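PDB 5MDN: DNA polymerase from Pyrobaculum calidifontis, which probably catalyses template-directed extension of DNA from deoxyribonucleoside triphosphates, releasing diphosphate, as a DNA polymerase of family B. Local coordinates for residues S414-L419 / S563-K568. Residues are numbered along the deposited sequence; the frame is centred on the assembly and turned at random.
Sequences SDVLVL and SLFVKK
S414 and D415 form the corner leading into strand 416-419, which pairs antiparallel with 563-567 inside the palm sheet of this polymerase. K567, CG anti to its backbone N and the chain then bent at chi2, brings CD against both corner carbonyls, 3.2 Å from S414 O. D415 O accepts K568 N at 3.1 Å, the donor standing above the carbonyl plane, while the D415 carboxylate turns to R610. V416 sets CG1 anti to its backbone N, obliquely beside F565 CB. At L417 two backbone bonds close the pair with V566: L417 N to V566 O (2.8 Å) and the nearly straight V566 N to L417 O (175°), both nearly along the C=O axis. The L417 isobutyl group crosses the extended methylenes of K568, CG lying 3.9 Å from K568 CB. V418 CG2, anti to its own carbonyl carbon, sits over the centre of the F565 ring, 3.5 Å from the centroid, a CH-pi contact; Y558 and Y605 meet this ring edge-to-face. On the L417 face, L419 CD1 lies 3.6 Å from L564 CD1 and also touches V566 CG2. L419 N bonds to L564 O, whereas the return bond is weak. By sequence, L419 runs straight into DFSSMYP and S563 closes YGDTDS, motifs carrying metal-binding carboxylates in relatives; the backbone ladder sets the strand register and apolar side chains pack on both faces, consistent with holding the motifs side by side.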
ATOM      1  N   SER A 414     -10.281   7.858 -29.418  1.00 65.59           N
ATOM      2  CA  SER A 414     -11.638   7.872 -28.886  1.00 68.71           C
ATOM      3  C   SER A 414     -12.196   6.456 -28.810  1.00 70.99           C
ATOM      4  O   SER A 414     -11.916   5.622 -29.678  1.00 72.45           O
ATOM      5  CB  SER A 414     -12.554   8.746 -29.747  1.00 68.06           C
ATOM      6  OG  SER A 414     -12.109  10.092 -29.760  1.00 67.17           O
ATOM      7  N   ASP A 415     -12.989   6.197 -27.766  1.00 70.29           N
ATOM      8  CA  ASP A 415     -13.623   4.901 -27.532  1.00 69.10           C
ATOM      9  C   ASP A 415     -12.594   3.780 -27.449  1.00 63.96           C
ATOM     10  O   ASP A 415     -12.360   3.072 -28.433  1.00 66.78           O
ATOM     11  CB  ASP A 415     -14.650   4.595 -28.628  1.00 70.83           C
ATOM     12  CG  ASP A 415     -15.842   5.531 -28.592  1.00 71.43           C
ATOM     13  OD1 ASP A 415     -16.238   5.949 -27.482  1.00 70.37           O
ATOM     14  OD2 ASP A 415     -16.385   5.845 -29.671  1.00 75.95           O
ATOM     15  N   VAL A 416     -11.990   3.594 -26.278  1.00 65.77           N
ATOM     16  CA  VAL A 416     -10.901   2.642 -26.093  1.00 64.25           C
ATOM     17  C   VAL A 416     -11.245   1.721 -24.933  1.00 62.25           C
ATOM     18  O   VAL A 416     -11.658   2.189 -23.866  1.00 61.50           O
ATOM     19  CB  VAL A 416      -9.560   3.356 -25.837  1.00 64.04           C
ATOM     20  CG1 VAL A 416      -8.461   2.348 -25.538  1.00 63.87           C
ATOM     21  CG2 VAL A 416      -9.185   4.229 -27.025  1.00 66.08           C
ATOM     22  N   LEU A 417     -11.075   0.417 -25.141  1.00 61.03           N
ATOM     23  CA  LEU A 417     -11.222  -0.583 -24.094  1.00 61.35           C
ATOM     24  C   LEU A 417      -9.850  -1.093 -23.675  1.00 60.68           C
ATOM     25  O   LEU A 417      -8.995  -1.377 -24.523  1.00 56.82           O
ATOM     26  CB  LEU A 417     -12.089  -1.758 -24.563  1.00 63.69           C
ATOM     27  CG  LEU A 417     -13.531  -1.463 -24.977  1.00 64.85           C
ATOM     28  CD1 LEU A 417     -14.265  -2.758 -25.291  1.00 66.91           C
ATOM     29  CD2 LEU A 417     -14.249  -0.691 -23.885  1.00 63.72           C
ATOM     30  N   VAL A 418      -9.645  -1.210 -22.366  1.00 64.27           N
ATOM     31  CA  VAL A 418      -8.428  -1.782 -21.803  1.00 63.77           C
ATOM     32  C   VAL A 418      -8.741  -3.197 -21.333  1.00 62.98           C
ATOM     33  O   VAL A 418      -9.602  -3.397 -20.467  1.00 61.25           O
ATOM     34  CB  VAL A 418      -7.882  -0.923 -20.653  1.00 63.39           C
ATOM     35  CG1 VAL A 418      -6.639  -1.567 -20.057  1.00 63.66           C
ATOM     36  CG2 VAL A 418      -7.577   0.482 -21.146  1.00 63.67           C
ATOM     37  N   LEU A 419      -8.042  -4.177 -21.896  1.00 60.31           N
ATOM     38  CA  LEU A 419      -8.260  -5.579 -21.571  1.00 60.03           C
ATOM     39  C   LEU A 419      -7.209  -6.037 -20.569  1.00 59.58           C
ATOM     40  O   LEU A 419      -6.009  -5.834 -20.782  1.00 54.90           O
ATOM     41  CB  LEU A 419      -8.212  -6.445 -22.831  1.00 60.85           C
ATOM     42  CG  LEU A 419      -9.288  -6.140 -23.880  1.00 61.48           C
ATOM     43  CD1 LEU A 419      -8.999  -6.848 -25.195  1.00 61.89           C
ATOM     44  CD2 LEU A 419     -10.664  -6.516 -23.357  1.00 62.14           C
ATOM     45  N   SER A 563      -1.371  -5.864 -20.175  1.00 74.31           N
ATOM     46  CA  SER A 563      -2.629  -5.420 -20.770  1.00 73.43           C
ATOM     47  C   SER A 563      -2.389  -4.961 -22.202  1.00 70.14           C
ATOM     48  O   SER A 563      -1.252  -4.730 -22.621  1.00 64.86           O
ATOM     49  CB  SER A 563      -3.270  -4.291 -19.952  1.00 75.99           C
ATOM     50  OG  SER A 563      -2.440  -3.145 -19.933  1.00 75.91           O
ATOM     51  N   LEU A 564      -3.477  -4.864 -22.964  1.00 67.51           N
ATOM     52  CA  LEU A 564      -3.432  -4.197 -24.259  1.00 66.85           C
ATOM     53  C   LEU A 564      -4.688  -3.358 -24.452  1.00 64.08           C
ATOM     54  O   LEU A 564      -5.778  -3.742 -24.018  1.00 61.39           O
ATOM     55  CB  LEU A 564      -3.250  -5.196 -25.422  1.00 63.46           C
ATOM     56  CG  LEU A 564      -4.037  -6.499 -25.603  1.00 64.49           C
ATOM     57  CD1 LEU A 564      -5.514  -6.274 -25.882  1.00 64.26           C
ATOM     58  CD2 LEU A 564      -3.410  -7.313 -26.725  1.00 63.67           C
ATOM     59  N   PHE A 565      -4.521  -2.203 -25.089  1.00 65.32           N
ATOM     60  CA  PHE A 565      -5.613  -1.270 -25.339  1.00 65.32           C
ATOM     61  C   PHE A 565      -6.118  -1.488 -26.759  1.00 65.48           C
ATOM     62  O   PHE A 565      -5.322  -1.547 -27.700  1.00 61.47           O
ATOM     63  CB  PHE A 565      -5.164   0.185 -25.162  1.00 63.38           C
ATOM     64  CG  PHE A 565      -4.772   0.562 -23.747  1.00 62.86           C
ATOM     65  CD1 PHE A 565      -4.254  -0.368 -22.858  1.00 63.81           C
ATOM     66  CD2 PHE A 565      -4.908   1.874 -23.319  1.00 63.01           C
ATOM     67  CE1 PHE A 565      -3.892  -0.004 -21.574  1.00 63.29           C
ATOM     68  CE2 PHE A 565      -4.549   2.244 -22.037  1.00 62.25           C
ATOM     69  CZ  PHE A 565      -4.040   1.304 -21.164  1.00 62.00           C
ATOM     70  N   VAL A 566      -7.438  -1.602 -26.914  1.00 61.63           N
ATOM     71  CA  VAL A 566      -8.047  -1.837 -28.218  1.00 61.82           C
ATOM     72  C   VAL A 566      -9.223  -0.888 -28.405  1.00 64.17           C
ATOM     73  O   VAL A 566      -9.793  -0.364 -27.446  1.00 69.94           O
ATOM     74  CB  VAL A 566      -8.510  -3.301 -28.404  1.00 58.86           C
ATOM     75  CG1 VAL A 566      -7.328  -4.254 -28.311  1.00 56.53           C
ATOM     76  CG2 VAL A 566      -9.572  -3.661 -27.373  1.00 59.51           C
ATOM     77  N   LYS A 567      -9.577  -0.673 -29.670  1.00 61.53           N
ATOM     78  CA  LYS A 567     -10.716   0.168 -30.004  1.00 64.08           C
ATOM     79  C   LYS A 567     -12.019  -0.572 -29.719  1.00 60.51           C
ATOM     80  O   LYS A 567     -12.142  -1.772 -29.981  1.00 61.42           O
ATOM     81  CB  LYS A 567     -10.649   0.584 -31.474  1.00 69.35           C
ATOM     82  CG  LYS A 567     -11.709   1.590 -31.891  1.00 73.72           C
ATOM     83  CD  LYS A 567     -11.394   2.983 -31.367  1.00 77.79           C
ATOM     84  CE  LYS A 567     -10.551   3.780 -32.346  1.00 82.52           C
ATOM     85  NZ  LYS A 567     -11.368   4.822 -33.034  1.00 85.20           N
ATOM     86  N   LYS A 568     -12.996   0.153 -29.178  1.00 62.77           N
ATOM     87  CA  LYS A 568     -14.261  -0.450 -28.778  1.00 64.20           C
ATOM     88  C   LYS A 568     -15.066  -0.849 -30.010  1.00 68.85           C
ATOM     89  O   LYS A 568     -15.353  -0.013 -30.873  1.00 72.68           O
ATOM     90  CB  LYS A 568     -15.058   0.524 -27.913  1.00 64.18           C
ATOM     91  CG  LYS A 568     -16.382  -0.023 -27.398  1.00 64.44           C
ATOM     92  CD  LYS A 568     -17.117   1.023 -26.572  1.00 66.31           C
ATOM     93  CE  LYS A 568     -18.454   0.510 -26.058  1.00 67.32           C
ATOM     94  NZ  LYS A 568     -18.295  -0.450 -24.931  1.00 69.22           N
TER